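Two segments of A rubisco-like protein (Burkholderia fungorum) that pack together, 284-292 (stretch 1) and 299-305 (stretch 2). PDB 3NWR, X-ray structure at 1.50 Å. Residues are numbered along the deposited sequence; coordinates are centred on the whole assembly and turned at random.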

# COMPACT_ATOMS: atom_id res chain seq x y z
N HIS A 284 -6.13 11.15 2.33
CA HIS A 284 -7.21 10.39 1.72
C HIS A 284 -6.78 8.94 1.66
O HIS A 284 -5.73 8.64 1.10
N ARG A 285 -7.60 8.05 2.21
CA ARG A 285 -7.16 6.67 2.39
C ARG A 285 -7.58 5.72 1.27
O ARG A 285 -7.50 4.50 1.44
N ASN A 286 -8.01 6.24 0.12
CA ASN A 286 -8.47 5.36 -0.95
C ASN A 286 -7.48 4.22 -1.18
O ASN A 286 -6.27 4.44 -1.25
N GLY A 287 -8.01 3.00 -1.26
CA GLY A 287 -7.20 1.80 -1.40
C GLY A 287 -7.19 1.01 -0.10
O GLY A 287 -6.84 -0.17 -0.09
N TYR A 288 -7.57 1.66 1.00
CA TYR A 288 -7.58 0.98 2.30
C TYR A 288 -8.56 -0.21 2.33
O TYR A 288 -8.35 -1.16 3.07
N GLY A 289 -9.60 -0.17 1.49
CA GLY A 289 -10.51 -1.30 1.39
C GLY A 289 -9.80 -2.58 0.94
O GLY A 289 -10.11 -3.68 1.41
N MET A 290 -8.86 -2.45 0.02
CA MET A 290 -8.05 -3.59 -0.38
C MET A 290 -7.28 -4.17 0.81
O MET A 290 -7.06 -5.37 0.87
N MET A 291 -6.91 -3.30 1.75
CA MET A 291 -6.09 -3.71 2.89
C MET A 291 -6.91 -4.20 4.07
O MET A 291 -6.33 -4.57 5.10
N SER A 292 -8.23 -4.23 3.95
CA SER A 292 -9.07 -4.44 5.14
C SER A 292 -10.44 -5.12 4.98
O SER A 292 -11.01 -5.51 5.99
N MET A 299 -5.14 -5.25 7.58
CA MET A 299 -4.84 -4.34 8.68
C MET A 299 -6.11 -3.67 9.17
O MET A 299 -6.82 -3.02 8.39
N SER A 300 -6.42 -3.82 10.46
CA SER A 300 -7.51 -3.06 11.07
C SER A 300 -7.12 -1.59 11.20
O SER A 300 -5.93 -1.24 11.16
N PHE A 301 -8.11 -0.73 11.37
CA PHE A 301 -7.84 0.70 11.31
C PHE A 301 -6.91 1.17 12.43
O PHE A 301 -6.09 2.04 12.22
N GLN A 302 -7.05 0.61 13.63
CA GLN A 302 -6.21 1.07 14.74
C GLN A 302 -4.73 1.04 14.37
O GLN A 302 -4.00 2.01 14.60
N ALA A 303 -4.31 -0.07 13.77
CA ALA A 303 -2.92 -0.23 13.37
C ALA A 303 -2.58 0.69 12.19
O ALA A 303 -1.55 1.38 12.19
N TYR A 304 -3.44 0.68 11.18
CA TYR A 304 -3.27 1.50 9.98
C TYR A 304 -3.09 2.98 10.34
O TYR A 304 -2.14 3.64 9.88
N GLN A 305 -4.00 3.50 11.16
CA GLN A 305 -3.97 4.91 11.54
C GLN A 305 -2.79 5.23 12.45
O GLN A 305 -2.29 6.35 12.46

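A single tyrosine, Y288, serves both the polar and the apolar halves of this contact: its ring stacks on another tyrosine while its hydroxyl reaches past that stack to the main chain just before a helix. The general principle is that a buried phenol can join two segments by its flat surface and its tip at once, provided the tip finds an acceptor. Here Y288 points toward stretch 2 with chi1 in the t well, and its OH donates a hydrogen bond to M299 O at 2.7 Å. The same OH lies 3.0 Å from F301 N, but the angle is poor and this second approach is not a hydrogen bond. S300, at the N-cap position, makes no capping bond with its side chain, and its CA-to-CB bond points away from stretch 1.

Y304, also t at chi1, points toward stretch 1 from the helix and supplies the other half of the stack. The two rings lie face to face, with centroids 4.2 Å apart and planes inclined by 30°, so the overlap is tilted; the closest atoms, Y288 CE1 and Y304 CG, are 3.6 Å apart. At the edge of the Y304 ring, R285 CB comes within 3.6 Å of Y304 OH, a hydroxyl whose hydrogen-bonding needs are met elsewhere in the structure.

F301, with chi1 t, leaves its backbone sideways yet still reaches the Y288 ring, where Y288 CE2 and F301 CD1 are 4.2 Å apart. R285 starts from a p chi1 and then extends through t at chi2 and chi3. This long arm carries NH1 to 3.5 Å from F301 CE1, which sits near the plane of the guanidinium, at its edge. The arrangement is therefore not a guanidinium face laid on an aromatic ring.

Two methionines add apolar contact beside the stack. M291 (m, t, p) points toward stretch 2 and places its CE 3.7 Å from Y304 CE1. Its SD is 5.1 Å from the Y304 ring centroid, in an oblique position. M299 (t, t, m) leaves its backbone sideways; its chain runs extended as far as SD, and the m turn at chi3 sets its CE 4.1 Å from M291 CE. The backbones of these residues are also joined, M299 N donating to M291 O at 2.8 Å, so M299 uses both its amide and its carbonyl to bind stretch 1.

S292 adds a local brace: in the p rotamer, its OG donates to Y288 O at 2.8 Å, linking the tyrosine's carbonyl to a residue four places further on.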

# COMPACT_ATOMS: atom_id res chain seq x y z
CB HIS A 284 -7.58 10.90 0.32
CG HIS A 284 -8.92 10.41 -0.13
ND1 HIS A 284 -9.11 9.14 -0.65
CD2 HIS A 284 -10.15 10.98 -0.08
CE1 HIS A 284 -10.39 8.97 -0.92
NE2 HIS A 284 -11.04 10.07 -0.60
CB ARG A 285 -7.63 6.13 3.75
CG ARG A 285 -9.12 5.76 3.77
CD ARG A 285 -9.61 5.33 5.14
NE ARG A 285 -10.83 4.54 4.99
CZ ARG A 285 -11.55 4.05 5.99
NH1 ARG A 285 -11.22 4.30 7.25
NH2 ARG A 285 -12.60 3.29 5.73
CB ASN A 286 -8.79 6.12 -2.25
CG ASN A 286 -7.56 6.68 -2.94
OD1 ASN A 286 -6.98 6.03 -3.80
ND2 ASN A 286 -7.17 7.91 -2.58
CB TYR A 288 -7.83 1.97 3.46
CG TYR A 288 -7.97 1.27 4.79
CD1 TYR A 288 -6.90 0.58 5.34
CD2 TYR A 288 -9.17 1.27 5.47
CE1 TYR A 288 -7.02 -0.10 6.54
CE2 TYR A 288 -9.31 0.60 6.69
CZ TYR A 288 -8.22 -0.08 7.22
OH TYR A 288 -8.35 -0.76 8.41
CB MET A 290 -7.07 -3.18 -1.49
CG MET A 290 -5.92 -4.15 -1.68
SD MET A 290 -4.88 -3.74 -3.09
CE MET A 290 -4.20 -2.20 -2.52
CB MET A 291 -5.22 -2.53 3.34
CG MET A 291 -4.39 -1.95 2.22
SD MET A 291 -3.54 -0.44 2.70
CE MET A 291 -2.68 -0.95 4.18
CB SER A 292 -9.27 -3.11 5.87
OG SER A 292 -10.00 -2.19 5.06
CB MET A 299 -3.84 -3.28 8.19
CG MET A 299 -3.07 -2.61 9.29
SD MET A 299 -1.88 -1.45 8.58
CE MET A 299 -0.89 -2.46 7.52
CB SER A 300 -7.86 -3.61 12.45
OG SER A 300 -8.22 -4.98 12.37
CB PHE A 301 -9.15 1.51 11.31
CG PHE A 301 -8.96 2.98 11.05
CD1 PHE A 301 -8.82 3.47 9.75
CD2 PHE A 301 -8.94 3.87 12.11
CE1 PHE A 301 -8.66 4.85 9.53
CE2 PHE A 301 -8.79 5.24 11.89
CZ PHE A 301 -8.65 5.72 10.59
CB GLN A 302 -6.46 0.20 15.98
CG GLN A 302 -6.03 0.82 17.30
CD GLN A 302 -4.53 0.93 17.45
OE1 GLN A 302 -3.76 0.14 16.89
NE2 GLN A 302 -4.10 1.92 18.23
CB ALA A 303 -2.63 -1.68 13.00
CB TYR A 304 -4.51 1.32 9.10
CG TYR A 304 -4.51 2.08 7.79
CD1 TYR A 304 -3.71 1.68 6.72
CD2 TYR A 304 -5.36 3.17 7.61
CE1 TYR A 304 -3.74 2.39 5.51
CE2 TYR A 304 -5.40 3.87 6.41
CZ TYR A 304 -4.59 3.47 5.37
OH TYR A 304 -4.66 4.17 4.18
CB GLN A 305 -5.31 5.35 12.16
CG GLN A 305 -5.64 4.70 13.50
CD GLN A 305 -5.33 5.59 14.69
OE1 GLN A 305 -5.62 6.78 14.68
NE2 GLN A 305 -4.77 4.99 15.75